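Local structure of tyrocidine synthetase 3 (Brevibacillus brevis, 2JGP) at residues F140-A145 with V238-G243; K312-G317 with H498-A503; E411-L416 with R424-D429. The protein forms part of the tyrocidine assembly line, pairing a peptidyl carrier domain with a condensation domain that probably catalyses peptide bond formation between carrier-bound substrates. All coordinates share one frame; numbering follows the deposited sequence.

Overall arrangement
All three contacts fall in the condensation domain and none touches another. Contact 1 comes first along the chain and joins helix 133-146 to helix 227-241, both of which follow strands of the five-stranded sheet. Contact 2 does the equivalent for helices 312-325 and 489-508, which follow neighbouring strands of the four-stranded sheet. Contact 3, between helix 409-415 and the loop leading to strand 430-435, lies in sequence between the two segments of contact 2. Centres lie about 43 Å apart for contacts 1 and 2, about 40 Å for contacts 1 and 3, and about 32 Å for contacts 2 and 3. Contacts 1 and 2 thus pair helices flanking different sheets, which fits the two-lobed build of condensation domains.

Contact 1: F140-A145 with V238-G243; sequences FQRLIA and VQLYQG
Arg142 and Leu240 mark the closest backbone approach, their CA atoms 7.6 Å apart, where two helices meet without a hydrogen bond between them. Leu240 carries the contact: its CB points at the other helix, and its two methyls divide the work. CD1 lies against Leu143, 3.5 Å from Leu143 CD2 and 3.7 Å from Leu143 CG. The first of these is tighter than ordinary van der Waals contact, so the two leucines press firmly together. Leu143 sets out across the interface rather than into it, and its branch completes the approach: with CG opposite the carbonyl carbon (chi1 -82°) and CD1 anti to CA, the second methyl, CD2, is the one turned to Leu240. On the outer flank the aliphatic part of Arg142 covers the leucine. Its CB is 4.1 Å from Leu240 CD1, and its CD is likewise 4.1 Å from Leu240 CD2, while the chain runs on extended to NE. Arg142 is exposed and Leu143 buried, which gives the contact an outer and an inner side. Leu240 also belongs to the helix ending: its O accepts from Gly243 N at 2.9 Å, part of a Schellman motif in which Gly243 adopts positive phi (88°). Deeper in, Leu143 leans on Glu236 and Trp237, Leu240 touches Ala139, and Tyr241 packs on Arg135 and Val136, so the two helices stay joined beyond these segments. Helix 133-146 follows strand 123-129 and helix 227-241 follows strand 213-220, its antiparallel neighbour in the five-stranded sheet; the HHxxxDG signature of condensation domains bridges that second strand and its helix.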
loop_
_atom_site.group_PDB
_atom_site.type_symbol
_atom_site.label_atom_id
_atom_site.label_comp_id
_atom_site.label_asym_id
_atom_site.label_seq_id
_atom_site.Cartn_x
_atom_site.Cartn_y
_atom_site.Cartn_z
ATOM N N PHE A 140 3.924 -25.592 5.622
ATOM C CA PHE A 140 4.466 -24.453 6.372
ATOM C C PHE A 140 5.980 -24.534 6.556
ATOM O O PHE A 140 6.668 -23.513 6.530
ATOM C CB PHE A 140 3.778 -24.312 7.736
ATOM C CG PHE A 140 2.486 -23.550 7.678
ATOM C CD1 PHE A 140 2.488 -22.177 7.466
ATOM C CD2 PHE A 140 1.269 -24.200 7.824
ATOM C CE1 PHE A 140 1.302 -21.464 7.405
ATOM C CE2 PHE A 140 0.077 -23.496 7.761
ATOM C CZ PHE A 140 0.093 -22.125 7.554
ATOM N N GLN A 141 6.496 -25.740 6.756
ATOM C CA GLN A 141 7.936 -25.938 6.902
ATOM C C GLN A 141 8.655 -25.543 5.616
ATOM O O GLN A 141 9.693 -24.870 5.657
ATOM C CB GLN A 141 8.244 -27.389 7.286
ATOM C CG GLN A 141 7.877 -27.702 8.740
ATOM C CD GLN A 141 8.051 -29.166 9.112
ATOM O OE1 GLN A 141 8.348 -29.486 10.261
ATOM N NE2 GLN A 141 7.866 -30.054 8.150
ATOM N N ARG A 142 8.083 -25.938 4.481
ATOM C CA ARG A 142 8.607 -25.536 3.175
ATOM C C ARG A 142 8.513 -24.023 2.967
ATOM O O ARG A 142 9.452 -23.418 2.461
ATOM C CB ARG A 142 7.891 -26.277 2.042
ATOM C CG ARG A 142 8.296 -27.744 1.912
ATOM C CD ARG A 142 7.792 -28.349 0.610
ATOM N NE ARG A 142 8.401 -29.652 0.332
ATOM C CZ ARG A 142 8.058 -30.801 0.914
ATOM N NH1 ARG A 142 7.098 -30.846 1.835
ATOM N NH2 ARG A 142 8.686 -31.922 0.576
ATOM N N LEU A 143 7.394 -23.417 3.368
ATOM C CA LEU A 143 7.229 -21.958 3.279
ATOM C C LEU A 143 8.306 -21.236 4.069
ATOM O O LEU A 143 8.880 -20.252 3.595
ATOM C CB LEU A 143 5.862 -21.507 3.812
ATOM C CG LEU A 143 4.625 -21.598 2.914
ATOM C CD1 LEU A 143 3.443 -21.002 3.672
ATOM C CD2 LEU A 143 4.834 -20.872 1.588
ATOM N N ILE A 144 8.547 -21.719 5.286
ATOM C CA ILE A 144 9.573 -21.157 6.162
ATOM C C ILE A 144 10.959 -21.299 5.534
ATOM O O ILE A 144 11.752 -20.365 5.575
ATOM C CB ILE A 144 9.548 -21.823 7.554
ATOM C CG1 ILE A 144 8.250 -21.464 8.289
ATOM C CG2 ILE A 144 10.742 -21.375 8.385
ATOM C CD1 ILE A 144 7.944 -22.365 9.474
ATOM N N ALA A 145 11.242 -22.462 4.946
ATOM C CA ALA A 145 12.495 -22.668 4.209
ATOM C C ALA A 145 12.610 -21.727 3.005
ATOM O O ALA A 145 13.693 -21.220 2.708
ATOM C CB ALA A 145 12.613 -24.121 3.748
ATOM N N VAL A 238 -1.311 -23.328 -0.234
ATOM C CA VAL A 238 -2.243 -24.155 -1.005
ATOM C C VAL A 238 -1.527 -24.946 -2.101
ATOM O O VAL A 238 -1.787 -26.141 -2.287
ATOM C CB VAL A 238 -3.357 -23.282 -1.650
ATOM C CG1 VAL A 238 -4.141 -24.068 -2.696
ATOM C CG2 VAL A 238 -4.291 -22.741 -0.573
ATOM N N GLN A 239 -0.631 -24.277 -2.822
ATOM C CA GLN A 239 0.163 -24.922 -3.872
ATOM C C GLN A 239 1.101 -25.990 -3.301
ATOM O O GLN A 239 1.164 -27.108 -3.819
ATOM C CB GLN A 239 0.972 -23.879 -4.654
ATOM C CG GLN A 239 0.142 -23.036 -5.612
ATOM C CD GLN A 239 0.928 -21.880 -6.204
ATOM O OE1 GLN A 239 1.216 -20.898 -5.520
ATOM N NE2 GLN A 239 1.276 -21.989 -7.481
ATOM N N LEU A 240 1.821 -25.640 -2.235
ATOM C CA LEU A 240 2.755 -26.571 -1.586
ATOM C C LEU A 240 2.056 -27.797 -1.000
ATOM O O LEU A 240 2.578 -28.910 -1.096
ATOM C CB LEU A 240 3.564 -25.864 -0.495
ATOM C CG LEU A 240 4.630 -24.888 -1.003
ATOM C CD1 LEU A 240 5.123 -23.995 0.135
ATOM C CD2 LEU A 240 5.789 -25.624 -1.673
ATOM N N TYR A 241 0.879 -27.594 -0.405
ATOM C CA TYR A 241 0.064 -28.703 0.099
ATOM C C TYR A 241 -0.292 -29.689 -1.022
ATOM O O TYR A 241 -0.348 -30.898 -0.794
ATOM C CB TYR A 241 -1.216 -28.181 0.764
ATOM C CG TYR A 241 -2.042 -29.255 1.451
ATOM C CD1 TYR A 241 -1.919 -29.490 2.822
ATOM C CD2 TYR A 241 -2.949 -30.037 0.733
ATOM C CE1 TYR A 241 -2.675 -30.473 3.456
ATOM C CE2 TYR A 241 -3.705 -31.019 1.356
ATOM C CZ TYR A 241 -3.565 -31.232 2.719
ATOM O OH TYR A 241 -4.319 -32.206 3.341
ATOM N N GLN A 242 -0.530 -29.164 -2.223
ATOM C CA GLN A 242 -0.814 -29.990 -3.400
ATOM C C GLN A 242 0.450 -30.601 -4.015
ATOM O O GLN A 242 0.358 -31.419 -4.931
ATOM C CB GLN A 242 -1.534 -29.164 -4.470
ATOM C CG GLN A 242 -2.888 -28.601 -4.046
ATOM C CD GLN A 242 -3.410 -27.557 -5.023
ATOM O OE1 GLN A 242 -3.101 -27.596 -6.215
ATOM N NE2 GLN A 242 -4.210 -26.624 -4.524
ATOM N N GLY A 243 1.620 -30.192 -3.527
ATOM C CA GLY A 243 2.896 -30.725 -3.998
ATOM C C GLY A 243 3.470 -29.993 -5.201
ATOM O O GLY A 243 4.357 -30.514 -5.878
#

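Contact 2: K312-G317 with H498-A503; sequences KALTEG and HFLTIA
Leu314 is the one residue of 312-317 that touches 498-503, and everything it meets there belongs to Leu500 or Ala503. The backbones are closest at Leu314 and Ala503, whose CA atoms are 7.7 Å apart. With CG anti to the backbone N (chi1 -177°), the isobutyl group is carried straight across the gap, and its two methyls settle over the opposite helix backbone. CD2 rests 3.8 Å from Leu500 O and 4.1 Å from Ala503 CB; CD1 lies 3.9 Å from Ala503 C. The small alanine lets the leucine approach the main chain itself, and this is the closely packed part. The Leu500 side chain is more loosely met: its CD2 lies 4.2 Å from Leu314 CD2, the one methyl pair between the two leucines. Both leucines stay partly exposed, and the neighbouring Lys312 and Glu316 are exposed within the chain. Thr501 points away from the interface and turns its hydroxyl back on its own helix, OG1 donating to His498 O at 2.7 Å. Beneath, Phe499 packs on Leu333 and Ala336 and Ile502 on Val339 and Leu340, seating helix 489-508 on helix 329-345. Leu500 and Phe499 also touch Ile478 of strand 476-483, and Thr315 OG1 bonds to Met476 N, so both helices are tied to the same strand of the four-stranded sheet.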
loop_
_atom_site.group_PDB
_atom_site.type_symbol
_atom_site.label_atom_id
_atom_site.label_comp_id
_atom_site.label_asym_id
_atom_site.label_seq_id
_atom_site.Cartn_x
_atom_site.Cartn_y
_atom_site.Cartn_z
ATOM N N LYS A 312 -24.413 -0.876 -10.178
ATOM C CA LYS A 312 -23.730 -1.151 -11.447
ATOM C C LYS A 312 -23.597 0.081 -12.338
ATOM O O LYS A 312 -22.536 0.321 -12.917
ATOM C CB LYS A 312 -24.473 -2.237 -12.225
ATOM C CG LYS A 312 -24.351 -3.603 -11.614
ATOM C CD LYS A 312 -25.079 -4.652 -12.424
ATOM C CE LYS A 312 -25.063 -5.991 -11.701
ATOM N NZ LYS A 312 -25.857 -7.022 -12.422
ATOM N N ALA A 313 -24.678 0.845 -12.457
ATOM C CA ALA A 313 -24.726 1.980 -13.379
ATOM C C ALA A 313 -23.688 3.040 -13.021
ATOM O O ALA A 313 -22.956 3.515 -13.888
ATOM C CB ALA A 313 -26.120 2.591 -13.389
ATOM N N LEU A 314 -23.632 3.407 -11.744
ATOM C CA LEU A 314 -22.669 4.410 -11.278
ATOM C C LEU A 314 -21.224 3.928 -11.389
ATOM O O LEU A 314 -20.327 4.696 -11.773
ATOM C CB LEU A 314 -22.967 4.803 -9.831
ATOM C CG LEU A 314 -22.086 5.895 -9.221
ATOM C CD1 LEU A 314 -22.015 7.137 -10.105
ATOM C CD2 LEU A 314 -22.622 6.241 -7.835
ATOM N N THR A 315 -20.999 2.663 -11.042
ATOM C CA THR A 315 -19.672 2.058 -11.169
ATOM C C THR A 315 -19.158 2.172 -12.600
ATOM O O THR A 315 -18.008 2.536 -12.822
ATOM C CB THR A 315 -19.683 0.572 -10.741
ATOM O OG1 THR A 315 -20.073 0.481 -9.367
ATOM C CG2 THR A 315 -18.299 -0.062 -10.911
ATOM N N GLU A 316 -20.025 1.880 -13.562
ATOM C CA GLU A 316 -19.668 1.969 -14.976
ATOM C C GLU A 316 -19.393 3.417 -15.393
ATOM O O GLU A 316 -18.453 3.684 -16.135
ATOM C CB GLU A 316 -20.779 1.378 -15.838
ATOM C CG GLU A 316 -20.379 1.170 -17.277
ATOM C CD GLU A 316 -21.507 0.619 -18.120
ATOM O OE1 GLU A 316 -21.291 -0.418 -18.784
ATOM O OE2 GLU A 316 -22.607 1.220 -18.120
ATOM N N GLY A 317 -20.216 4.346 -14.914
ATOM C CA GLY A 317 -20.025 5.761 -15.210
ATOM C C GLY A 317 -18.706 6.296 -14.686
ATOM O O GLY A 317 -18.041 7.083 -15.355
ATOM N N HIS A 498 -23.637 10.411 0.808
ATOM C CA HIS A 498 -23.164 11.682 0.267
ATOM C C HIS A 498 -22.002 11.493 -0.707
ATOM O O HIS A 498 -21.903 12.216 -1.698
ATOM C CB HIS A 498 -22.783 12.657 1.386
ATOM C CG HIS A 498 -23.963 13.253 2.093
ATOM N ND1 HIS A 498 -25.243 13.199 1.585
ATOM C CD2 HIS A 498 -24.051 13.940 3.255
ATOM C CE1 HIS A 498 -26.072 13.809 2.415
ATOM N NE2 HIS A 498 -25.372 14.270 3.436
ATOM N N PHE A 499 -21.138 10.515 -0.450
ATOM C CA PHE A 499 -20.090 10.175 -1.413
ATOM C C PHE A 499 -20.710 9.744 -2.748
ATOM O O PHE A 499 -20.255 10.159 -3.821
ATOM C CB PHE A 499 -19.166 9.069 -0.889
ATOM C CG PHE A 499 -18.107 8.659 -1.880
ATOM C CD1 PHE A 499 -16.929 9.385 -1.994
ATOM C CD2 PHE A 499 -18.304 7.573 -2.722
ATOM C CE1 PHE A 499 -15.960 9.023 -2.922
ATOM C CE2 PHE A 499 -17.339 7.207 -3.658
ATOM C CZ PHE A 499 -16.167 7.935 -3.754
ATOM N N LEU A 500 -21.743 8.909 -2.673
ATOM C CA LEU A 500 -22.407 8.405 -3.872
ATOM C C LEU A 500 -23.155 9.506 -4.614
ATOM O O LEU A 500 -23.235 9.470 -5.837
ATOM C CB LEU A 500 -23.368 7.264 -3.534
ATOM C CG LEU A 500 -22.734 6.011 -2.930
ATOM C CD1 LEU A 500 -23.818 4.993 -2.593
ATOM C CD2 LEU A 500 -21.693 5.421 -3.871
ATOM N N THR A 501 -23.714 10.468 -3.881
ATOM C CA THR A 501 -24.357 11.614 -4.518
ATOM C C THR A 501 -23.310 12.469 -5.248
ATOM O O THR A 501 -23.524 12.877 -6.386
ATOM C CB THR A 501 -25.184 12.467 -3.518
ATOM O OG1 THR A 501 -24.336 12.977 -2.486
ATOM C CG2 THR A 501 -26.281 11.633 -2.878
ATOM N N ILE A 502 -22.169 12.712 -4.604
ATOM C CA ILE A 502 -21.089 13.460 -5.245
ATOM C C ILE A 502 -20.627 12.719 -6.505
ATOM O O ILE A 502 -20.464 13.323 -7.568
ATOM C CB ILE A 502 -19.900 13.698 -4.281
ATOM C CG1 ILE A 502 -20.288 14.713 -3.203
ATOM C CG2 ILE A 502 -18.673 14.199 -5.049
ATOM C CD1 ILE A 502 -19.363 14.713 -1.997
ATOM N N ALA A 503 -20.445 11.407 -6.377
ATOM C CA ALA A 503 -20.004 10.564 -7.485
ATOM C C ALA A 503 -20.967 10.630 -8.670
ATOM O O ALA A 503 -20.541 10.761 -9.815
ATOM C CB ALA A 503 -19.835 9.117 -7.014
#

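Contact 3: E411-L416 with R424-D429; sequences ELVEKL and RNPLFD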
loop_
_atom_site.group_PDB
_atom_site.type_symbol
_atom_site.label_atom_id
_atom_site.label_comp_id
_atom_site.label_asym_id
_atom_site.label_seq_id
_atom_site.Cartn_x
_atom_site.Cartn_y
_atom_site.Cartn_z
ATOM N N GLU A 411 10.670 8.845 7.924
ATOM C CA GLU A 411 11.612 9.952 7.786
ATOM C C GLU A 411 10.898 11.293 7.659
ATOM O O GLU A 411 11.330 12.286 8.248
ATOM C CB GLU A 411 12.529 9.732 6.576
ATOM C CG GLU A 411 13.512 8.590 6.750
ATOM C CD GLU A 411 14.421 8.786 7.944
ATOM O OE1 GLU A 411 14.883 9.928 8.165
ATOM O OE2 GLU A 411 14.673 7.798 8.666
ATOM N N LEU A 412 9.811 11.317 6.889
ATOM C CA LEU A 412 9.035 12.538 6.681
ATOM C C LEU A 412 8.497 13.092 7.996
ATOM O O LEU A 412 8.616 14.284 8.264
ATOM C CB LEU A 412 7.871 12.276 5.722
ATOM C CG LEU A 412 6.959 13.469 5.413
ATOM C CD1 LEU A 412 7.750 14.653 4.880
ATOM C CD2 LEU A 412 5.875 13.050 4.431
ATOM N N VAL A 413 7.901 12.221 8.803
ATOM C CA VAL A 413 7.317 12.623 10.085
ATOM C C VAL A 413 8.358 13.272 10.996
ATOM O O VAL A 413 8.101 14.319 11.590
ATOM C CB VAL A 413 6.680 11.421 10.810
ATOM C CG1 VAL A 413 6.411 11.751 12.283
ATOM C CG2 VAL A 413 5.396 10.995 10.097
ATOM N N GLU A 414 9.530 12.650 11.092
ATOM C CA GLU A 414 10.612 13.169 11.927
ATOM C C GLU A 414 11.231 14.438 11.340
ATOM O O GLU A 414 11.578 15.358 12.077
ATOM C CB GLU A 414 11.688 12.099 12.132
ATOM C CG GLU A 414 11.220 10.886 12.939
ATOM C CD GLU A 414 10.898 11.224 14.392
ATOM O OE1 GLU A 414 9.925 10.659 14.935
ATOM O OE2 GLU A 414 11.614 12.054 14.991
ATOM N N LYS A 415 11.356 14.488 10.015
ATOM C CA LYS A 415 11.992 15.620 9.336
ATOM C C LYS A 415 11.141 16.889 9.393
ATOM O O LYS A 415 11.680 17.996 9.413
ATOM C CB LYS A 415 12.300 15.265 7.877
ATOM C CG LYS A 415 13.215 16.250 7.155
ATOM C CD LYS A 415 14.644 16.168 7.663
ATOM C CE LYS A 415 15.586 16.989 6.803
ATOM N NZ LYS A 415 17.005 16.590 7.010
ATOM N N LEU A 416 9.819 16.727 9.427
ATOM C CA LEU A 416 8.901 17.868 9.494
ATOM C C LEU A 416 8.749 18.438 10.907
ATOM O O LEU A 416 8.014 19.408 11.105
ATOM C CB LEU A 416 7.520 17.477 8.950
ATOM C CG LEU A 416 7.417 17.277 7.440
ATOM C CD1 LEU A 416 6.044 16.733 7.067
ATOM C CD2 LEU A 416 7.698 18.578 6.703
ATOM N N ARG A 424 -4.777 12.516 17.562
ATOM C CA ARG A 424 -4.824 12.359 16.110
ATOM C C ARG A 424 -3.489 11.871 15.550
ATOM O O ARG A 424 -2.533 11.670 16.297
ATOM C CB ARG A 424 -5.299 13.659 15.443
ATOM C CG ARG A 424 -4.850 14.950 16.102
ATOM C CD ARG A 424 -5.924 16.027 16.003
ATOM N NE ARG A 424 -6.523 16.041 14.676
ATOM C CZ ARG A 424 -7.709 16.565 14.376
ATOM N NH1 ARG A 424 -8.457 17.162 15.299
ATOM N NH2 ARG A 424 -8.152 16.495 13.124
ATOM N N ASN A 425 -3.445 11.645 14.242
ATOM C CA ASN A 425 -2.275 11.059 13.597
ATOM C C ASN A 425 -1.471 12.095 12.825
ATOM O O ASN A 425 -2.017 13.119 12.414
ATOM C CB ASN A 425 -2.707 9.913 12.684
ATOM C CG ASN A 425 -3.122 8.684 13.465
ATOM O OD1 ASN A 425 -2.276 7.919 13.928
ATOM N ND2 ASN A 425 -4.428 8.492 13.622
ATOM N N PRO A 426 -0.165 11.836 12.633
ATOM C CA PRO A 426 0.661 12.806 11.929
ATOM C C PRO A 426 0.263 12.942 10.456
ATOM O O PRO A 426 -0.010 11.938 9.781
ATOM C CB PRO A 426 2.087 12.253 12.089
ATOM C CG PRO A 426 1.931 10.816 12.392
ATOM C CD PRO A 426 0.599 10.647 13.057
ATOM N N LEU A 427 0.186 14.192 10.003
ATOM C CA LEU A 427 -0.071 14.568 8.609
ATOM C C LEU A 427 -1.501 14.336 8.106
ATOM O O LEU A 427 -2.033 15.184 7.390
ATOM C CB LEU A 427 0.951 13.938 7.646
ATOM C CG LEU A 427 2.319 14.625 7.607
ATOM C CD1 LEU A 427 3.261 13.890 6.673
ATOM C CD2 LEU A 427 2.193 16.089 7.191
ATOM N N PHE A 428 -2.112 13.201 8.449
ATOM C CA PHE A 428 -3.488 12.911 8.018
ATOM C C PHE A 428 -4.275 12.116 9.063
ATOM O O PHE A 428 -3.713 11.309 9.805
ATOM C CB PHE A 428 -3.501 12.176 6.668
ATOM C CG PHE A 428 -2.617 10.965 6.625
ATOM C CD1 PHE A 428 -3.077 9.730 7.073
ATOM C CD2 PHE A 428 -1.322 11.058 6.145
ATOM C CE1 PHE A 428 -2.256 8.612 7.043
ATOM C CE2 PHE A 428 -0.497 9.940 6.109
ATOM C CZ PHE A 428 -0.966 8.717 6.556
ATOM N N ASP A 429 -5.582 12.365 9.105
ATOM C CA ASP A 429 -6.490 11.684 10.031
ATOM C C ASP A 429 -7.510 10.807 9.321
ATOM O O ASP A 429 -8.410 10.255 9.949
ATOM C CB ASP A 429 -7.188 12.720 10.902
ATOM C CG ASP A 429 -6.256 13.314 11.918
ATOM O OD1 ASP A 429 -5.674 12.527 12.696
ATOM O OD2 ASP A 429 -6.080 14.546 11.925
#
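Leu427 reaches Leu412 of the helix and Leu416 just after it from a loop bent by its own backbone: a positive phi (72°) turns the chain so that its CB faces the helix. A weak bond from Phe428 N to Pro426 O spans this residue, consistent with a classic gamma turn. On the helix side, Leu412 holds CG trans to N across its CA-CB bond (chi1 180°), which sends its branch toward the loop. The tip of Leu427 then divides between two leucines one helical turn apart, crossing each at about a right angle. Its CD1 lies 3.5 Å from Leu412 CD2, the closest touch here, and its CD2 lies 3.9 Å from Leu416 CD1. Pro426 adds a second, lighter support: CB of its ring is 4.1 Å from Val413 CG2. No hydrogen bond links the two segments, so the contact is wholly apolar.

The loop is held from within by Asp429, whose two carboxylate oxygens serve different ends. OD1 takes Asn425 N at 2.9 Å in a nearly straight bond (174°). Arg424 grips OD2 side-on in a salt bridge, from NE at 3.2 Å and from NH2 at 3.1 Å; both nitrogens approach from one face of the carboxylate plane, while the oxygen lies close to the guanidinium plane. Arg424 NH2 also bonds to Leu287 O, and Asn425 ND2 to Lys462 O, which ties the loop outward as well.

Leu412 is backed by Trp276 and Leu277 of helix 267-279, and Leu427 by Ala376 of strand 373-379. The arrangement brings together two signature sequences of condensation domains: the helix starts in HQDYPFE, and the loop, leading into strand 430-435, carries the RNPL end of the RDxSRNPL motif.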